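Local coordinates for protein putative rubredoxin reductase (PDB 3FG2) that probably passes electrons from NADH through its bound FAD to a ferredoxin that serves the cytochrome P450 CYP199A2, at residues G86-L91 and A96-H101; Q137-K142 and R162-E167. All blocks are in the same frame, centred on the assembly; numbering follows the deposited sequence.

Interaction 1 (G86-L91 and A96-H101); sequences GRKLLL and AIEYGH
Arg87 O accepts the backbone N-H of Tyr99 at 2.9 Å (N-H...O 154°) and also lies over one face of the Tyr99 ring, offset toward its rim. Arg87 CB sits over the ring as well, 4.2 Å from its centroid, in a CH-pi contact. The ring is brought beneath Arg87 because Tyr99 CG stands between backbone N and carbonyl carbon (chi1 63°). Beyond it, the bent Arg87 chain carries its guanidinium along the partner chain, where NH2 makes a weak bond to Gly100 O (2.8 Å) and NE a weak, longer one to Tyr99 O. Leu89 and Ile97 form the antiparallel hydrogen-bonded pair of the hairpin, Ile97 N reaching Leu89 O at 2.8 Å. On the face of Lys88 and Glu98, the aliphatic stems touch at CG. Asp83 on the neighbouring strand is matched by two residues, Arg87 and Lys88, a G1 beta bulge. Leu5, from the parallel FAD-domain sheet, meets Leu89, Ile97 and Tyr99; Leu89 also touches FAD-binding Met79. With an alanine in place of Tyr99, Arg87 CB is likely to lose its packing face and Leu5 a neighbour. Backbone bonds thus set the register, while ring packing and two weak guanidinium bonds add hold at the hairpin's exit.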
loop_
_atom_site.group_PDB
_atom_site.type_symbol
_atom_site.label_atom_id
_atom_site.label_comp_id
_atom_site.label_asym_id
_atom_site.label_seq_id
_atom_site.Cartn_x
_atom_site.Cartn_y
_atom_site.Cartn_z
ATOM N N GLY A 86 24.537 -13.111 17.758
ATOM C CA GLY A 86 24.304 -14.543 17.824
ATOM C C GLY A 86 23.468 -15.041 16.663
ATOM O O GLY A 86 23.110 -16.219 16.606
ATOM N N ARG A 87 23.168 -14.134 15.735
ATOM C CA ARG A 87 22.364 -14.440 14.557
ATOM C C ARG A 87 21.153 -15.281 14.922
ATOM O O ARG A 87 20.849 -16.281 14.272
ATOM C CB ARG A 87 23.221 -15.147 13.506
ATOM C CG ARG A 87 24.314 -14.247 12.939
ATOM C CD ARG A 87 25.304 -15.008 12.073
ATOM N NE ARG A 87 24.670 -15.633 10.917
ATOM C CZ ARG A 87 25.339 -16.257 9.953
ATOM N NH1 ARG A 87 26.662 -16.339 10.009
ATOM N NH2 ARG A 87 24.688 -16.795 8.931
ATOM N N LYS A 88 20.461 -14.852 15.973
ATOM C CA LYS A 88 19.275 -15.541 16.456
ATOM C C LYS A 88 18.075 -14.604 16.450
ATOM O O LYS A 88 18.193 -13.412 16.747
ATOM C CB LYS A 88 19.516 -16.072 17.870
ATOM C CG LYS A 88 20.506 -17.226 17.934
ATOM C CD LYS A 88 21.167 -17.324 19.306
ATOM C CE LYS A 88 20.151 -17.478 20.429
ATOM N NZ LYS A 88 20.817 -17.501 21.765
ATOM N N LEU A 89 16.923 -15.165 16.098
ATOM C CA LEU A 89 15.670 -14.433 16.020
ATOM C C LEU A 89 14.859 -14.807 17.256
ATOM O O LEU A 89 14.515 -15.971 17.459
ATOM C CB LEU A 89 14.927 -14.832 14.736
ATOM C CG LEU A 89 13.793 -13.987 14.142
ATOM C CD1 LEU A 89 12.606 -13.963 15.080
ATOM C CD2 LEU A 89 14.297 -12.585 13.869
ATOM N N LEU A 90 14.567 -13.806 18.076
ATOM C CA LEU A 90 13.821 -13.994 19.314
ATOM C C LEU A 90 12.326 -13.752 19.097
ATOM O O LEU A 90 11.901 -12.617 18.894
ATOM C CB LEU A 90 14.372 -13.022 20.359
ATOM C CG LEU A 90 14.178 -13.276 21.855
ATOM C CD1 LEU A 90 15.097 -12.331 22.623
ATOM C CD2 LEU A 90 12.720 -13.077 22.263
ATOM N N LEU A 91 11.531 -14.816 19.140
ATOM C CA LEU A 91 10.088 -14.689 18.949
ATOM C C LEU A 91 9.410 -14.266 20.246
ATOM O O LEU A 91 10.059 -14.143 21.286
ATOM C CB LEU A 91 9.479 -16.017 18.483
ATOM C CG LEU A 91 9.953 -16.677 17.189
ATOM C CD1 LEU A 91 9.037 -17.858 16.884
ATOM C CD2 LEU A 91 9.927 -15.681 16.046
ATOM N N ALA A 96 13.209 -19.246 20.126
ATOM C CA ALA A 96 14.286 -18.507 19.481
ATOM C C ALA A 96 14.802 -19.351 18.330
ATOM O O ALA A 96 14.775 -20.579 18.400
ATOM C CB ALA A 96 15.407 -18.225 20.474
ATOM N N ILE A 97 15.275 -18.702 17.272
ATOM C CA ILE A 97 15.770 -19.438 16.120
ATOM C C ILE A 97 17.038 -18.832 15.546
ATOM O O ILE A 97 17.203 -17.614 15.539
ATOM C CB ILE A 97 14.700 -19.488 15.009
ATOM C CG1 ILE A 97 13.413 -20.097 15.563
ATOM C CG2 ILE A 97 15.207 -20.302 13.827
ATOM C CD1 ILE A 97 12.288 -20.153 14.563
ATOM N N GLU A 98 17.942 -19.693 15.081
ATOM C CA GLU A 98 19.182 -19.230 14.469
ATOM C C GLU A 98 18.867 -19.031 12.996
ATOM O O GLU A 98 18.013 -19.725 12.438
ATOM C CB GLU A 98 20.292 -20.271 14.584
ATOM C CG GLU A 98 20.725 -20.613 15.989
ATOM C CD GLU A 98 21.911 -21.559 15.993
ATOM O OE1 GLU A 98 23.012 -21.138 15.573
ATOM O OE2 GLU A 98 21.739 -22.726 16.402
ATOM N N TYR A 99 19.555 -18.093 12.363
ATOM C CA TYR A 99 19.314 -17.844 10.957
ATOM C C TYR A 99 20.612 -17.634 10.199
ATOM O O TYR A 99 21.613 -17.191 10.770
ATOM C CB TYR A 99 18.396 -16.620 10.787
ATOM C CG TYR A 99 18.970 -15.310 11.300
ATOM C CD1 TYR A 99 19.987 -14.651 10.611
ATOM C CD2 TYR A 99 18.514 -14.746 12.491
ATOM C CE1 TYR A 99 20.538 -13.472 11.093
ATOM C CE2 TYR A 99 19.059 -13.567 12.981
ATOM C CZ TYR A 99 20.072 -12.940 12.280
ATOM O OH TYR A 99 20.634 -11.789 12.773
ATOM N N GLY A 100 20.589 -17.982 8.915
ATOM C CA GLY A 100 21.748 -17.778 8.068
ATOM C C GLY A 100 21.585 -16.359 7.558
ATOM O O GLY A 100 22.504 -15.537 7.623
ATOM N N HIS A 101 20.387 -16.077 7.050
ATOM C CA HIS A 101 20.048 -14.752 6.553
ATOM C C HIS A 101 18.639 -14.411 7.030
ATOM O O HIS A 101 17.730 -15.251 6.985
ATOM C CB HIS A 101 20.121 -14.700 5.024
ATOM C CG HIS A 101 20.252 -13.310 4.480
ATOM N ND1 HIS A 101 19.191 -12.434 4.408
ATOM C CD2 HIS A 101 21.336 -12.620 4.052
ATOM C CE1 HIS A 101 19.615 -11.265 3.962
ATOM N NE2 HIS A 101 20.913 -11.351 3.740
#

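Interaction 2 (Q137-K142 and R162-E167); sequences QRMPDK and RAKGLE
Met139 and Leu166 meet where two helical runs give way to loops; the closest CA atoms, of Lys142 and Leu166, are 7.0 Å apart, and no hydrogen bond links the two segments. Leu166 lays its branched end against the 137-142 turn. Its CD1 methyl lies 3.4 Å from Met139 O and its CG 3.3 Å from Lys142 O, so the isobutyl group rests against two backbone carbonyls. Met139 O also receives Lys142 N at 3.0 Å, a bond that holds the turn on which the leucine rests. Met139 crosses Leu166 at about a right angle, its CG 4.2 Å from Leu166 CD2. Farther along the thioether, Met139 SD reaches Lys164 CD at 3.8 Å, and CE packs on the same aliphatic stem; a bend at chi3 (-88°) turns the methyl toward Lys164 CE. A Schellman motif ends helix 152-163 here: Gly165, with positive phi, is its C-prime residue, Gly165 N bonds to Arg162 O, and Leu166 N to Ala161 O. The chain then enters strand 167-171, next to strand 144-148 in the parallel sheet of the second Rossmann-type unit, probably the one that binds NADH. Arg162 NH1 donates a nearly straight bond (163°) to Leu166 O, with the oxygen in the guanidinium plane but the donor above the carbonyl plane; this bond ties the last turn of helix 152-163 to the carbonyl beyond the Schellman motif. Phe157 and Ala161 of helix 152-163, together with Leu50, also touch the buried Met139.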
loop_
_atom_site.group_PDB
_atom_site.type_symbol
_atom_site.label_atom_id
_atom_site.label_comp_id
_atom_site.label_asym_id
_atom_site.label_seq_id
_atom_site.Cartn_x
_atom_site.Cartn_y
_atom_site.Cartn_z
ATOM N N GLN A 137 -19.203 -5.954 8.772
ATOM C CA GLN A 137 -20.334 -6.290 9.630
ATOM C C GLN A 137 -20.955 -5.070 10.315
ATOM O O GLN A 137 -22.136 -5.091 10.663
ATOM C CB GLN A 137 -19.902 -7.283 10.712
ATOM C CG GLN A 137 -19.451 -8.626 10.196
ATOM C CD GLN A 137 -19.061 -9.571 11.315
ATOM O OE1 GLN A 137 -19.814 -9.758 12.273
ATOM N NE2 GLN A 137 -17.883 -10.181 11.199
ATOM N N ARG A 138 -20.160 -4.017 10.504
ATOM C CA ARG A 138 -20.625 -2.807 11.179
ATOM C C ARG A 138 -21.470 -1.854 10.331
ATOM O O ARG A 138 -22.403 -1.232 10.844
ATOM C CB ARG A 138 -19.425 -2.039 11.745
ATOM C CG ARG A 138 -19.777 -0.851 12.646
ATOM C CD ARG A 138 -20.223 -1.315 14.021
ATOM N NE ARG A 138 -19.242 -2.205 14.639
ATOM C CZ ARG A 138 -18.176 -1.811 15.334
ATOM N NH1 ARG A 138 -17.928 -0.520 15.525
ATOM N NH2 ARG A 138 -17.349 -2.720 15.839
ATOM N N MET A 139 -21.150 -1.738 9.043
ATOM C CA MET A 139 -21.872 -0.830 8.154
ATOM C C MET A 139 -23.386 -0.994 8.090
ATOM O O MET A 139 -24.120 -0.006 8.026
ATOM C CB MET A 139 -21.312 -0.916 6.737
ATOM C CG MET A 139 -19.939 -0.292 6.558
ATOM S SD MET A 139 -19.475 -0.303 4.816
ATOM C CE MET A 139 -18.699 -1.910 4.681
ATOM N N PRO A 140 -23.879 -2.241 8.083
ATOM C CA PRO A 140 -25.332 -2.448 8.023
ATOM C C PRO A 140 -26.098 -1.876 9.223
ATOM O O PRO A 140 -27.295 -1.595 9.128
ATOM C CB PRO A 140 -25.458 -3.967 7.910
ATOM C CG PRO A 140 -24.229 -4.465 8.620
ATOM C CD PRO A 140 -23.166 -3.529 8.106
ATOM N N ASP A 141 -25.407 -1.701 10.346
ATOM C CA ASP A 141 -26.030 -1.157 11.551
ATOM C C ASP A 141 -25.694 0.320 11.730
ATOM O O ASP A 141 -25.948 0.895 12.788
ATOM C CB ASP A 141 -25.567 -1.924 12.792
ATOM C CG ASP A 141 -25.742 -3.419 12.650
ATOM O OD1 ASP A 141 -24.923 -4.046 11.947
ATOM O OD2 ASP A 141 -26.705 -3.963 13.234
ATOM N N LYS A 142 -25.117 0.927 10.699
ATOM C CA LYS A 142 -24.751 2.334 10.760
ATOM C C LYS A 142 -25.380 3.155 9.637
ATOM O O LYS A 142 -25.558 2.675 8.517
ATOM C CB LYS A 142 -23.228 2.478 10.744
ATOM C CG LYS A 142 -22.568 2.078 12.060
ATOM C CD LYS A 142 -23.123 2.916 13.209
ATOM C CE LYS A 142 -22.435 2.608 14.523
ATOM N NZ LYS A 142 -22.612 1.183 14.904
ATOM N N ARG A 162 -21.069 4.304 0.581
ATOM C CA ARG A 162 -22.120 5.087 -0.037
ATOM C C ARG A 162 -23.046 4.176 -0.838
ATOM O O ARG A 162 -24.272 4.316 -0.787
ATOM C CB ARG A 162 -21.514 6.144 -0.957
ATOM C CG ARG A 162 -22.547 7.038 -1.631
ATOM C CD ARG A 162 -23.458 7.673 -0.601
ATOM N NE ARG A 162 -24.467 8.518 -1.226
ATOM C CZ ARG A 162 -25.538 8.985 -0.594
ATOM N NH1 ARG A 162 -25.740 8.682 0.682
ATOM N NH2 ARG A 162 -26.399 9.763 -1.238
ATOM N N ALA A 163 -22.447 3.246 -1.574
ATOM C CA ALA A 163 -23.202 2.311 -2.395
ATOM C C ALA A 163 -24.122 1.457 -1.530
ATOM O O ALA A 163 -25.172 1.000 -1.987
ATOM C CB ALA A 163 -22.248 1.425 -3.184
ATOM N N LYS A 164 -23.722 1.246 -0.279
ATOM C CA LYS A 164 -24.514 0.450 0.647
ATOM C C LYS A 164 -25.591 1.282 1.334
ATOM O O LYS A 164 -26.267 0.802 2.239
ATOM C CB LYS A 164 -23.614 -0.195 1.702
ATOM C CG LYS A 164 -22.731 -1.327 1.191
ATOM C CD LYS A 164 -21.888 -1.890 2.333
ATOM C CE LYS A 164 -21.045 -3.093 1.900
ATOM N NZ LYS A 164 -21.872 -4.270 1.492
ATOM N N GLY A 165 -25.742 2.535 0.917
ATOM C CA GLY A 165 -26.764 3.378 1.508
ATOM C C GLY A 165 -26.368 4.265 2.673
ATOM O O GLY A 165 -27.188 5.047 3.147
ATOM N N LEU A 166 -25.132 4.163 3.153
ATOM C CA LEU A 166 -24.718 5.019 4.264
ATOM C C LEU A 166 -24.457 6.433 3.797
ATOM O O LEU A 166 -24.159 6.682 2.628
ATOM C CB LEU A 166 -23.445 4.507 4.938
ATOM C CG LEU A 166 -23.568 3.407 5.987
ATOM C CD1 LEU A 166 -24.006 2.116 5.315
ATOM C CD2 LEU A 166 -22.231 3.221 6.686
ATOM N N GLU A 167 -24.579 7.364 4.728
ATOM C CA GLU A 167 -24.317 8.758 4.434
ATOM C C GLU A 167 -22.801 8.842 4.564
ATOM O O GLU A 167 -22.232 8.278 5.501
ATOM C CB GLU A 167 -24.984 9.634 5.483
ATOM C CG GLU A 167 -25.200 11.033 5.035
ATOM C CD GLU A 167 -26.664 11.389 5.036
ATOM O OE1 GLU A 167 -27.451 10.659 4.383
ATOM O OE2 GLU A 167 -27.020 12.399 5.692
#

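How the interactions relate
From the N terminus, the chain first lays down strands 4-7, 29-32 and 72-75 of the FAD-binding sheet, then enters the small antiparallel sheet at strand 79-83. Interaction 1 closes the short hairpin loop between strands 88-91 and 96-98, before strand 101-104 returns the chain to the parallel sheet. Interaction 2 comes later: it closes a longer excursion of strand 144-148 and helix 152-163, joining the end of helix 129-138 to the turn leading into strand 167-171. The two loops lie in series, neither nested nor crossed. Their centres are 46 Å apart, and their nearest atoms about 29 Å, so each contact ties together its own region of the same flavoprotein chain.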